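Local coordinates for protein homoserine dehydrogenase (Thermoplasma acidophilum, PDB 3ING) that probably catalyses the NADPH-linked reduction of aspartate semialdehyde to homoserine, a shared step in threonine and methionine biosynthesis, at residues V97-Y100 with S101-M105; V192-A195 with I196-G199. One frame throughout, in Å; residues are numbered along the deposited sequence.

Contact 1: residues V97-Y100 with S101-M105; sequences VREY and SLYRM. With NDP (NADPH dihydro-nicotinamide-adenine-dinucleotide phosphate), chain C.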
# COMPACT_ATOMS: atom_id res chain seq x y z
N VAL A 97 6.96 17.55 -24.09
CA VAL A 97 7.51 17.00 -25.33
C VAL A 97 8.90 16.41 -25.12
O VAL A 97 9.21 15.34 -25.64
CB VAL A 97 7.49 18.09 -26.45
CG1 VAL A 97 8.17 17.60 -27.69
CG2 VAL A 97 6.01 18.52 -26.71
N ARG A 98 9.73 17.09 -24.33
CA ARG A 98 11.06 16.61 -24.01
C ARG A 98 11.01 15.23 -23.32
O ARG A 98 11.78 14.31 -23.65
CB ARG A 98 11.79 17.64 -23.12
CG ARG A 98 13.21 17.22 -22.79
CD ARG A 98 13.97 18.21 -21.88
NE ARG A 98 13.32 18.40 -20.59
CZ ARG A 98 13.32 17.49 -19.60
NH1 ARG A 98 13.91 16.30 -19.72
NH2 ARG A 98 12.70 17.77 -18.48
N GLU A 99 10.07 15.09 -22.39
CA GLU A 99 9.89 13.87 -21.63
C GLU A 99 9.37 12.74 -22.53
O GLU A 99 9.87 11.61 -22.48
CB GLU A 99 8.94 14.14 -20.49
CG GLU A 99 9.48 15.11 -19.38
CD GLU A 99 9.24 16.61 -19.59
OE1 GLU A 99 8.88 17.02 -20.72
OE2 GLU A 99 9.48 17.39 -18.61
N TYR A 100 8.36 13.05 -23.34
CA TYR A 100 7.88 12.08 -24.30
C TYR A 100 9.03 11.57 -25.17
O TYR A 100 9.15 10.37 -25.40
CB TYR A 100 6.74 12.63 -25.17
CG TYR A 100 6.57 11.90 -26.49
CD1 TYR A 100 6.07 10.59 -26.52
CD2 TYR A 100 6.91 12.49 -27.68
CE1 TYR A 100 5.91 9.92 -27.75
CE2 TYR A 100 6.78 11.81 -28.90
CZ TYR A 100 6.27 10.54 -28.92
OH TYR A 100 6.12 9.87 -30.10
N SER A 101 9.85 12.47 -25.69
CA SER A 101 10.94 12.12 -26.53
C SER A 101 11.93 11.21 -25.80
O SER A 101 12.42 10.22 -26.34
CB SER A 101 11.64 13.39 -27.03
OG SER A 101 10.74 14.19 -27.80
N LEU A 102 12.21 11.54 -24.55
CA LEU A 102 13.09 10.74 -23.75
C LEU A 102 12.57 9.33 -23.55
O LEU A 102 13.31 8.39 -23.76
CB LEU A 102 13.34 11.43 -22.42
CG LEU A 102 14.28 10.81 -21.42
CD1 LEU A 102 15.70 10.80 -21.95
CD2 LEU A 102 14.14 11.60 -20.10
N TYR A 103 11.31 9.19 -23.17
CA TYR A 103 10.72 7.89 -22.88
C TYR A 103 10.63 7.07 -24.15
O TYR A 103 10.96 5.90 -24.16
CB TYR A 103 9.33 8.03 -22.23
CG TYR A 103 9.30 8.94 -20.99
CD1 TYR A 103 10.45 9.27 -20.29
CD2 TYR A 103 8.11 9.51 -20.55
CE1 TYR A 103 10.38 10.14 -19.20
CE2 TYR A 103 8.05 10.38 -19.49
CZ TYR A 103 9.19 10.70 -18.82
OH TYR A 103 9.10 11.59 -17.78
N ARG A 104 10.28 7.73 -25.26
CA ARG A 104 10.22 7.04 -26.55
C ARG A 104 11.60 6.50 -26.91
O ARG A 104 11.75 5.32 -27.25
CB ARG A 104 9.72 7.99 -27.64
CG ARG A 104 9.76 7.31 -29.01
CD ARG A 104 9.00 8.07 -30.02
NE ARG A 104 9.30 7.62 -31.38
CZ ARG A 104 8.72 8.10 -32.47
NH1 ARG A 104 7.82 9.07 -32.39
NH2 ARG A 104 9.04 7.62 -33.66
N MSE A 105 12.63 7.34 -26.80
CA MSE A 105 13.99 6.88 -27.05
C MSE A 105 14.35 5.68 -26.16
O MSE A 105 14.91 4.67 -26.65
CB MSE A 105 14.99 7.99 -26.76
CG MSE A 105 16.45 7.55 -26.94
SE MSE A 105 17.68 9.02 -26.56
CE MSE A 105 16.96 10.24 -27.83
PA NDP C . 16.07 19.74 -9.16
O1A NDP C . 16.63 19.80 -7.79
O2A NDP C . 15.94 21.04 -9.87
O5B NDP C . 16.97 18.78 -10.09
C5B NDP C . 16.79 18.59 -11.48
C4B NDP C . 17.97 17.82 -12.06
O4B NDP C . 17.87 17.70 -13.45
C3B NDP C . 19.30 18.56 -11.84
O3B NDP C . 20.39 17.65 -11.83
C2B NDP C . 19.39 19.44 -13.05
O2B NDP C . 20.69 19.84 -13.38
C1B NDP C . 18.89 18.47 -14.09
N9A NDP C . 18.34 19.08 -15.29
C8A NDP C . 17.68 20.27 -15.47
N7A NDP C . 17.31 20.34 -16.78
C5A NDP C . 17.72 19.23 -17.40
C6A NDP C . 17.60 18.84 -18.72
N6A NDP C . 16.74 19.46 -19.53
N1A NDP C . 18.12 17.63 -19.03
C2A NDP C . 18.79 16.84 -18.12
N3A NDP C . 18.91 17.20 -16.79
C4A NDP C . 18.36 18.41 -16.48
O3 NDP C . 14.65 19.00 -9.13
PN NDP C . 14.13 17.96 -8.02
O1N NDP C . 13.65 18.72 -6.83
O2N NDP C . 15.20 16.92 -7.87
O5D NDP C . 12.82 17.31 -8.72
C5D NDP C . 13.09 16.45 -9.83
C4D NDP C . 11.77 15.94 -10.40
O4D NDP C . 11.12 15.22 -9.37
C3D NDP C . 10.82 17.02 -10.81
O3D NDP C . 10.19 16.77 -12.07
C2D NDP C . 9.82 17.10 -9.67
O2D NDP C . 8.56 17.57 -10.07
C1D NDP C . 9.78 15.65 -9.22
N1N NDP C . 9.30 15.47 -7.87
C2N NDP C . 9.94 16.11 -6.83
C3N NDP C . 9.42 16.12 -5.55
C7N NDP C . 10.24 16.70 -4.46
O7N NDP C . 10.14 16.09 -3.23
N7N NDP C . 11.12 17.67 -4.67
C4N NDP C . 8.32 15.16 -5.13
C5N NDP C . 7.72 14.48 -6.33
C6N NDP C . 8.23 14.65 -7.62
P2B NDP C . 21.68 20.56 -12.35
O1X NDP C . 22.79 20.95 -13.28
O2X NDP C . 22.03 19.67 -11.12
O3X NDP C . 20.90 21.75 -11.87

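Contact 2: residues V192-A195 with I196-G199; sequences VDDA and IKKG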
# COMPACT_ATOMS: atom_id res chain seq x y z
N VAL A 192 8.28 30.20 1.15
CA VAL A 192 9.00 29.68 -0.04
C VAL A 192 10.45 29.30 0.34
O VAL A 192 10.97 28.26 -0.10
CB VAL A 192 8.99 30.69 -1.23
CG1 VAL A 192 10.03 30.32 -2.28
CG2 VAL A 192 7.55 30.78 -1.85
N ASP A 193 11.08 30.12 1.19
CA ASP A 193 12.46 29.86 1.64
C ASP A 193 12.48 28.51 2.38
O ASP A 193 13.32 27.66 2.11
CB ASP A 193 12.91 31.01 2.54
CG ASP A 193 14.33 30.83 3.14
OD1 ASP A 193 15.22 30.33 2.47
OD2 ASP A 193 14.55 31.25 4.28
N ASP A 194 11.53 28.29 3.29
CA ASP A 194 11.45 27.02 3.98
C ASP A 194 11.18 25.86 3.04
O ASP A 194 11.74 24.80 3.23
CB ASP A 194 10.37 27.03 5.04
CG ASP A 194 10.76 27.82 6.27
OD1 ASP A 194 11.97 27.98 6.50
OD2 ASP A 194 9.85 28.27 6.98
N ALA A 195 10.28 26.03 2.07
CA ALA A 195 10.01 24.94 1.10
C ALA A 195 11.26 24.53 0.30
O ALA A 195 11.50 23.35 0.04
CB ALA A 195 8.85 25.32 0.15
N ILE A 196 12.05 25.52 -0.11
CA ILE A 196 13.30 25.29 -0.82
C ILE A 196 14.28 24.58 0.10
O ILE A 196 14.93 23.64 -0.32
CB ILE A 196 13.89 26.63 -1.38
CG1 ILE A 196 12.96 27.18 -2.48
CG2 ILE A 196 15.28 26.42 -1.91
CD1 ILE A 196 13.36 28.52 -3.02
N LYS A 197 14.38 25.02 1.35
CA LYS A 197 15.23 24.35 2.34
C LYS A 197 14.83 22.90 2.54
O LYS A 197 15.69 22.04 2.59
CB LYS A 197 15.20 25.11 3.66
CG LYS A 197 16.06 26.35 3.65
CD LYS A 197 15.84 27.22 4.91
CE LYS A 197 16.85 28.38 4.92
NZ LYS A 197 16.65 29.33 6.06
N LYS A 198 13.53 22.62 2.63
CA LYS A 198 13.06 21.25 2.71
C LYS A 198 13.31 20.45 1.43
O LYS A 198 13.45 19.22 1.47
CB LYS A 198 11.56 21.21 3.00
CG LYS A 198 11.14 21.68 4.37
CD LYS A 198 9.83 20.98 4.87
CE LYS A 198 8.67 21.03 3.87
NZ LYS A 198 7.33 20.60 4.49
N GLY A 199 13.36 21.14 0.30
CA GLY A 199 13.62 20.50 -0.97
C GLY A 199 12.38 20.11 -1.73
O GLY A 199 12.50 19.36 -2.70

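Contact 1: residues V97-Y100 with S101-M105
Val97 O takes two hydrogen bonds of 2.9 Å, the regular helical one from Ser101 N and another from Ser101 OG. The two donors reach it from opposite faces of the carbonyl plane. Ser101 OG sits beside its own backbone N (chi1 -61°), which turns it back to the preceding turn.

One turn on, Tyr100 and Arg104 run side by side in the same direction. Arg104 NH1 donates to Tyr100 OH over 3.0 Å, with an N-H...O angle of 148°. The planes are 65° apart, and the hydroxyl at the end of the ring meets the guanidinium edge, near its plane. Arg104 NE forms a salt bridge with Glu108.

On another side of the helix, the Tyr103 ring lays one face over Glu99 O, 3.1 Å above the ring plane. The Tyr103 hydroxyl passes Glu99 CB at 3.7 Å and bonds to Asp88 and Thr115. With an alanine here, Asp88 and Thr115 would probably lose this hydroxyl partner and Glu99 CB its aromatic neighbour.

The Glu99 carboxylate is hydrogen-bonded to Ser93 and Asn117. Arg98 NH2 and Glu99 OE2 form a salt bridge at 3.2 Å, but the oxygen is well out of the guanidinium plane and no N-H points at it. Over the opposite guanidinium face, NDP N6A lies 3.7 Å from Arg98 NE. Thr90 OG1 accepts a hydrogen bond from Arg98 NH2. This helix is the crossover of the beta-alpha-beta unit between strands 85-88 and 112-115 in the Rossmann-type domain. The Glu99 carboxylate would be expected to balance the positive charge of Arg98 beside the adenine of NADPH.

Contact 2: residues V192-A195 with I196-G199
Val192 O, Asp193 O and Asp194 O accept the amides of Ile196, Lys197 and Lys198 in regular helical bonds, while the bond from Gly199 N to Ala195 O, also 2.9 Å, has a less straight N-H...O angle of 133°.

Val192 and Ile196 meet through the ends of their side chains. Val192 CG1 touches Ile196 CD1 at 3.9 Å, and the two side chains cross at a slant. Ile196 CG1 lies anti to its carbonyl carbon (chi1 -66°) and passes 3.3 Å from Val192 O.

Asp193 and Lys197 form a salt bridge one turn apart. Lys197 NZ is 3.4 Å from Asp193 OD2, and the hydrogen bond within the pair is weak. The Lys197 chain is extended beyond CG and crosses the aspartate, so that CE comes 3.5 Å from Asp193 OD1. Its inner part lies against the backbone, with Lys197 CG 3.4 Å from Asp193 O.

Gly199 ends helix 188-198 as the C-prime residue of a Schellman motif. Ile200 N turns back to Ala195 O, and Gly199 N makes a weak bond to Ile196 O. With its positive phi (93°), Gly199 is the first residue to leave the helical backbone conformation. At these backbone angles a side chain would press on the carbonyl oxygen of Lys198.

Asp194 OD2 forms a salt bridge with Arg186, and the Asp194 side chain also touches Tyr177 of helix 173-183. Lys198 starts beside Asp194 O, its CG 3.4 Å away. The chain then bends and ends in a salt bridge with Asp283 and a cation-pi contact with Tyr177. Gly199 O accepts bonds from Asn14 ND2 and from the nicotinamide amide N7N of NADPH.

Contacts 1 and 2 are both local, each within one helix. Contact 1 belongs to the NAD-binding part of the chain and contact 2 to the later homoserine dehydrogenase part. They do not touch: their centres are 29 Å apart and their nearest atoms about 16 Å. Both reach the same NADPH. Contact 1 meets the adenine end through a side chain, and contact 2 meets the nicotinamide end through a backbone carbonyl. Each is partly buried. In contact 1, Glu99 and Tyr103, buried toward the sheet, make polar bonds, while Leu102 packs on strand 85-88. In contact 2 the more exposed side carries a salt bridge, whose hydrogen bond is weak, and an apolar touch, and the buried glycine closes the helix.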